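Local atomic coordinates of secreted protein ASP-2 (Necator americanus, PDB entry 1U53), a protein that is a secreted hookworm vaccine antigen of the pathogenesis-related-1 (CAP) family, whose precise biological activity remains uncertain. Residues A[111-117]-A[130-135]; A[136-140]-A[163-169]. All blocks are in the same frame, centred on the assembly; numbering follows the deposited sequence.

Overall arrangement
Both contacts use helix 133-138, taken in series: contact 1 (111-117 with 130-135) meets its N-terminal end, and contact 2 (136-140 with 163-169) meets its C-terminal end and the turn after it. Their centres are about 14 Å apart, and they touch through a probable hydrogen bond from Asn168 ND2 to Gly133 O, 2.9 Å. The centre of contact 2 lies about 7 Å from the centre of the chain, that of contact 1 about 13 Å. Glu111 and His134, in contact 1, probably correspond to residues of the His/Glu cavity described for CAP proteins, while contact 2 joins two family signature sequences and ties the same helix to the end of strand 157-164 and the loop after it.

Contact 1 of 2, residues A[111-117]-A[130-135]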
loop_
_atom_site.group_PDB
_atom_site.type_symbol
_atom_site.label_atom_id
_atom_site.label_comp_id
_atom_site.label_asym_id
_atom_site.label_seq_id
_atom_site.Cartn_x
_atom_site.Cartn_y
_atom_site.Cartn_z
ATOM N N GLU A 111 -1.366 -6.891 8.819
ATOM C CA GLU A 111 -2.219 -6.254 9.850
ATOM C C GLU A 111 -3.663 -6.778 9.787
ATOM O O GLU A 111 -4.315 -6.910 10.829
ATOM C CB GLU A 111 -2.145 -4.727 9.699
ATOM C CG GLU A 111 -0.741 -4.255 10.080
ATOM C CD GLU A 111 -0.523 -2.775 9.952
ATOM O OE1 GLU A 111 -1.365 -2.102 9.312
ATOM O OE2 GLU A 111 0.519 -2.296 10.520
ATOM N N LEU A 112 -4.171 -7.064 8.577
ATOM C CA LEU A 112 -5.570 -7.515 8.464
ATOM C C LEU A 112 -5.724 -8.867 9.175
ATOM O O LEU A 112 -6.609 -9.014 10.015
ATOM C CB LEU A 112 -5.955 -7.665 6.977
ATOM C CG LEU A 112 -7.323 -8.332 6.700
ATOM C CD1 LEU A 112 -8.486 -7.499 7.278
ATOM C CD2 LEU A 112 -7.447 -8.567 5.168
ATOM N N ALA A 113 -4.861 -9.818 8.863
ATOM C CA ALA A 113 -4.961 -11.154 9.487
ATOM C C ALA A 113 -4.577 -11.170 10.959
ATOM O O ALA A 113 -5.185 -11.914 11.752
ATOM C CB ALA A 113 -4.108 -12.161 8.744
ATOM N N GLU A 114 -3.557 -10.408 11.332
ATOM C CA GLU A 114 -3.129 -10.417 12.745
ATOM C C GLU A 114 -3.960 -9.613 13.719
ATOM O O GLU A 114 -4.242 -10.109 14.844
ATOM C CB GLU A 114 -1.678 -9.965 12.873
ATOM C CG GLU A 114 -1.150 -10.186 14.313
ATOM C CD GLU A 114 0.203 -9.538 14.577
ATOM O OE1 GLU A 114 0.847 -9.047 13.621
ATOM O OE2 GLU A 114 0.628 -9.527 15.772
ATOM N N LYS A 115 -4.293 -8.375 13.354
ATOM C CA LYS A 115 -5.021 -7.454 14.228
ATOM C C LYS A 115 -6.529 -7.473 13.983
ATOM O O LYS A 115 -7.300 -7.178 14.914
ATOM C CB LYS A 115 -4.507 -6.022 14.094
ATOM C CG LYS A 115 -2.959 -5.941 14.326
ATOM C CD LYS A 115 -2.537 -6.656 15.580
ATOM C CE LYS A 115 -1.186 -6.126 16.101
ATOM N NZ LYS A 115 -0.670 -6.978 17.230
ATOM N N GLY A 116 -6.972 -7.740 12.743
ATOM C CA GLY A 116 -8.400 -7.733 12.444
ATOM C C GLY A 116 -8.913 -6.347 12.078
ATOM O O GLY A 116 -8.474 -5.329 12.644
ATOM N N VAL A 117 -9.825 -6.287 11.110
ATOM C CA VAL A 117 -10.461 -5.031 10.777
ATOM C C VAL A 117 -11.973 -5.156 11.006
ATOM O O VAL A 117 -12.568 -4.360 11.754
ATOM C CB VAL A 117 -10.193 -4.704 9.301
ATOM C CG1 VAL A 117 -11.087 -3.582 8.823
ATOM C CG2 VAL A 117 -8.697 -4.341 9.148
ATOM N N ARG A 130 -6.259 -0.201 16.383
ATOM C CA ARG A 130 -5.983 -1.636 16.322
ATOM C C ARG A 130 -4.625 -1.905 15.663
ATOM O O ARG A 130 -4.125 -3.039 15.684
ATOM C CB ARG A 130 -7.074 -2.410 15.573
ATOM C CG ARG A 130 -8.376 -2.668 16.346
ATOM C CD ARG A 130 -9.196 -3.755 15.627
ATOM N NE ARG A 130 -9.021 -5.083 16.226
ATOM C CZ ARG A 130 -9.714 -6.160 15.854
ATOM N NH1 ARG A 130 -10.595 -6.062 14.878
ATOM N NH2 ARG A 130 -9.519 -7.340 16.435
ATOM N N GLY A 131 -4.050 -0.862 15.088
ATOM C CA GLY A 131 -2.767 -0.950 14.377
ATOM C C GLY A 131 -2.932 -1.515 12.980
ATOM O O GLY A 131 -2.188 -2.403 12.570
ATOM N N VAL A 132 -3.928 -1.015 12.252
ATOM C CA VAL A 132 -4.178 -1.524 10.899
ATOM C C VAL A 132 -3.920 -0.514 9.795
ATOM O O VAL A 132 -4.292 -0.736 8.653
ATOM C CB VAL A 132 -5.587 -2.108 10.752
ATOM C CG1 VAL A 132 -5.714 -3.420 11.572
ATOM C CG2 VAL A 132 -6.602 -1.074 11.157
ATOM N N GLY A 133 -3.300 0.615 10.141
ATOM C CA GLY A 133 -3.233 1.717 9.210
ATOM C C GLY A 133 -2.292 1.512 8.028
ATOM O O GLY A 133 -2.396 2.205 7.013
ATOM N N HIS A 134 -1.389 0.545 8.122
ATOM C CA HIS A 134 -0.566 0.272 6.937
ATOM C C HIS A 134 -1.386 -0.552 5.943
ATOM O O HIS A 134 -1.355 -0.303 4.747
ATOM C CB HIS A 134 0.725 -0.470 7.289
ATOM C CG HIS A 134 1.577 0.236 8.294
ATOM N ND1 HIS A 134 1.634 -0.155 9.618
ATOM C CD2 HIS A 134 2.408 1.297 8.176
ATOM C CE1 HIS A 134 2.470 0.641 10.271
ATOM N NE2 HIS A 134 2.939 1.540 9.422
ATOM N N TYR A 135 -2.084 -1.589 6.413
ATOM C CA TYR A 135 -3.025 -2.312 5.566
ATOM C C TYR A 135 -4.071 -1.428 4.911
ATOM O O TYR A 135 -4.286 -1.532 3.686
ATOM C CB TYR A 135 -3.716 -3.436 6.391
ATOM C CG TYR A 135 -4.968 -3.972 5.716
ATOM C CD1 TYR A 135 -4.882 -4.848 4.657
ATOM C CD2 TYR A 135 -6.235 -3.540 6.116
ATOM C CE1 TYR A 135 -6.015 -5.333 4.030
ATOM C CE2 TYR A 135 -7.377 -4.017 5.487
ATOM C CZ TYR A 135 -7.249 -4.889 4.444
ATOM O OH TYR A 135 -8.364 -5.356 3.819
#
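Glu111 and His134 form a His-carboxylate pair at positions that, as in other CAP proteins, probably contribute to the family's central cavity. His134 ND1 donates to Glu111 OE2 at 2.6 Å, and the N-H...O angle of 169° shows a nearly straight bond. The oxygen lies close to the imidazole plane and is met on its syn side, though the donor is somewhat out of the carboxylate plane. Glu111 OE1 faces the start of helix 133-138, accepting from Tyr135 N at 3.0 Å, from above the carboxylate plane, and weakly from His134 N at 2.9 Å. An extended chain beyond CG (chi2 179°) carries the carboxylate to these donors; with bonds at both oxygens, its rotation is restrained.

Next to this polar grip, Leu112 sets CB squarely over the Tyr135 ring, 3.8 Å from its centroid, a CH-pi contact 11° off the normal. Leu112 CD2 continues to Tyr135 CE1 at 3.7 Å. Val117 CG2 extends the apolar patch, touching Tyr135 CE2 at 3.9 Å and Val132 CG1 at 4.0 Å. Gly116, with positive phi, ends helix 111-115 and turns the chain to bring Val117 there.

Trp108 and Phe109 of helix 97-109 pack on the contact, the former stacking on His134 and the latter meeting Tyr135 edge-to-face, while Asn86 of strand 84-90 bonds His134 O.

Contact 2 of 2, residues A[136-140]-A[163-169]; sequences TQMVW and YGPAGNM
Gln137, Trp140 and Asn168 bury the most surface here, and each meets the opposite segment differently. Gln137 lies flat on Tyr163: its CG sits 3.5 Å from the ring centroid, 17° off the normal, in a CH-pi contact, and the amide and ring planes are only 7° apart. A bend at chi2 (62°) folds the amide back over Tyr163 CB and beside the Gly167 backbone.

Trp140 offers one face to the loop. Gly167 CA stands almost exactly above the five-membered ring, 3.3 Å from its centroid, and Asn168 N covers the same face at 3.4 Å from Trp140 CE3. Farther along the indole, Met169 CB touches Trp140 CZ2 at 4.1 Å. A water accepts a weak bond from Trp140 NE1 and donates to Ala166 O at 2.8 Å, bridging the ring edge to the loop.

Asn168 leaves the loop pointing away, but its amide curls back so that OD1 accepts from Thr136 OG1 at 2.7 Å, the donor lying out of the carbonyl plane. Tyr163 OH bonds His24 of helix 14-32 and Asn86. The sequences TQMVW and YGPAGNM, packed together here, belong to the two CRISP signatures of the CAP fold and join helix 133-138 to the end of strand 157-164 and the loop that follows it, beside the central sheet.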
loop_
_atom_site.group_PDB
_atom_site.type_symbol
_atom_site.label_atom_id
_atom_site.label_comp_id
_atom_site.label_asym_id
_atom_site.label_seq_id
_atom_site.Cartn_x
_atom_site.Cartn_y
_atom_site.Cartn_z
ATOM N N THR A 136 -4.716 -0.567 5.691
ATOM C CA THR A 136 -5.834 0.213 5.130
ATOM C C THR A 136 -5.322 1.151 4.029
ATOM O O THR A 136 -6.040 1.459 3.087
ATOM C CB THR A 136 -6.590 1.020 6.218
ATOM O OG1 THR A 136 -5.656 1.872 6.901
ATOM C CG2 THR A 136 -7.210 0.094 7.202
ATOM N N GLN A 137 -4.076 1.634 4.153
ATOM C CA GLN A 137 -3.538 2.419 3.053
ATOM C C GLN A 137 -3.263 1.551 1.796
ATOM O O GLN A 137 -3.513 1.971 0.678
ATOM C CB GLN A 137 -2.304 3.236 3.499
ATOM C CG GLN A 137 -1.647 4.016 2.373
ATOM C CD GLN A 137 -2.560 5.097 1.717
ATOM O OE1 GLN A 137 -3.284 4.831 0.714
ATOM N NE2 GLN A 137 -2.472 6.318 2.228
ATOM N N MET A 138 -2.784 0.313 1.988
ATOM C CA MET A 138 -2.492 -0.497 0.820
ATOM C C MET A 138 -3.773 -0.750 0.023
ATOM O O MET A 138 -3.712 -0.850 -1.194
ATOM C CB MET A 138 -1.923 -1.864 1.224
ATOM C CG MET A 138 -0.468 -1.771 1.621
ATOM S SD MET A 138 0.214 -3.428 1.997
ATOM C CE MET A 138 0.417 -4.026 0.299
ATOM N N VAL A 139 -4.912 -0.956 0.708
ATOM C CA VAL A 139 -6.153 -1.282 0.003
ATOM C C VAL A 139 -7.176 -0.139 -0.054
ATOM O O VAL A 139 -8.364 -0.387 -0.254
ATOM C CB VAL A 139 -6.831 -2.566 0.575
ATOM C CG1 VAL A 139 -5.830 -3.801 0.518
ATOM C CG2 VAL A 139 -7.326 -2.346 2.038
ATOM N N TRP A 140 -6.705 1.105 0.120
ATOM C CA TRP A 140 -7.589 2.263 0.035
ATOM C C TRP A 140 -8.099 2.414 -1.410
ATOM O O TRP A 140 -7.316 2.524 -2.348
ATOM C CB TRP A 140 -6.809 3.508 0.461
ATOM C CG TRP A 140 -7.714 4.666 0.800
ATOM C CD1 TRP A 140 -8.056 5.717 0.014
ATOM C CD2 TRP A 140 -8.339 4.878 2.071
ATOM N NE1 TRP A 140 -8.870 6.601 0.735
ATOM C CE2 TRP A 140 -9.084 6.082 1.981
ATOM C CE3 TRP A 140 -8.368 4.149 3.265
ATOM C CZ2 TRP A 140 -9.838 6.569 3.062
ATOM C CZ3 TRP A 140 -9.110 4.618 4.330
ATOM C CH2 TRP A 140 -9.844 5.827 4.222
ATOM N N TYR A 163 1.658 7.125 -1.489
ATOM C CA TYR A 163 0.357 6.690 -2.018
ATOM C C TYR A 163 -0.455 7.923 -2.421
ATOM O O TYR A 163 -0.705 8.812 -1.559
ATOM C CB TYR A 163 -0.390 5.992 -0.868
ATOM C CG TYR A 163 0.245 4.678 -0.490
ATOM C CD1 TYR A 163 -0.167 3.495 -1.097
ATOM C CD2 TYR A 163 1.217 4.612 0.507
ATOM C CE1 TYR A 163 0.450 2.266 -0.738
ATOM C CE2 TYR A 163 1.830 3.377 0.879
ATOM C CZ TYR A 163 1.412 2.232 0.292
ATOM O OH TYR A 163 2.052 1.064 0.651
ATOM N N GLY A 164 -0.857 7.981 -3.696
ATOM C CA GLY A 164 -1.659 9.117 -4.273
ATOM C C GLY A 164 -3.020 8.662 -4.724
ATOM O O GLY A 164 -3.066 7.754 -5.513
ATOM N N PRO A 165 -4.027 9.550 -4.617
ATOM C CA PRO A 165 -4.270 10.338 -3.419
ATOM C C PRO A 165 -4.094 9.637 -2.105
ATOM O O PRO A 165 -4.231 8.413 -2.033
ATOM C CB PRO A 165 -5.691 10.875 -3.564
ATOM C CG PRO A 165 -6.212 10.373 -4.809
ATOM C CD PRO A 165 -5.213 9.457 -5.494
ATOM N N ALA A 166 -3.827 10.417 -1.068
ATOM C CA ALA A 166 -3.648 9.841 0.276
ATOM C C ALA A 166 -4.876 9.069 0.772
ATOM O O ALA A 166 -6.022 9.492 0.552
ATOM C CB ALA A 166 -3.299 10.912 1.302
ATOM N N GLY A 167 -4.631 7.948 1.445
ATOM C CA GLY A 167 -5.736 7.221 2.086
ATOM C C GLY A 167 -5.805 7.559 3.557
ATOM O O GLY A 167 -5.313 8.618 3.972
ATOM N N ASN A 168 -6.465 6.704 4.323
ATOM C CA ASN A 168 -6.547 6.851 5.792
ATOM C C ASN A 168 -7.133 8.191 6.213
ATOM O O ASN A 168 -6.660 8.816 7.179
ATOM C CB ASN A 168 -5.179 6.653 6.405
ATOM C CG ASN A 168 -4.741 5.203 6.331
ATOM O OD1 ASN A 168 -5.505 4.365 5.850
ATOM N ND2 ASN A 168 -3.562 4.903 6.846
ATOM N N MET A 169 -8.160 8.604 5.489
ATOM C CA MET A 169 -8.921 9.803 5.841
ATOM C C MET A 169 -9.894 9.458 6.966
ATOM O O MET A 169 -10.723 8.543 6.846
ATOM C CB MET A 169 -9.608 10.344 4.584
ATOM C CG MET A 169 -8.581 10.804 3.527
ATOM S SD MET A 169 -9.209 11.844 2.180
ATOM C CE MET A 169 -10.579 10.770 1.780
HETATM O O HOH W 1 -8.160 9.100 -1.151
#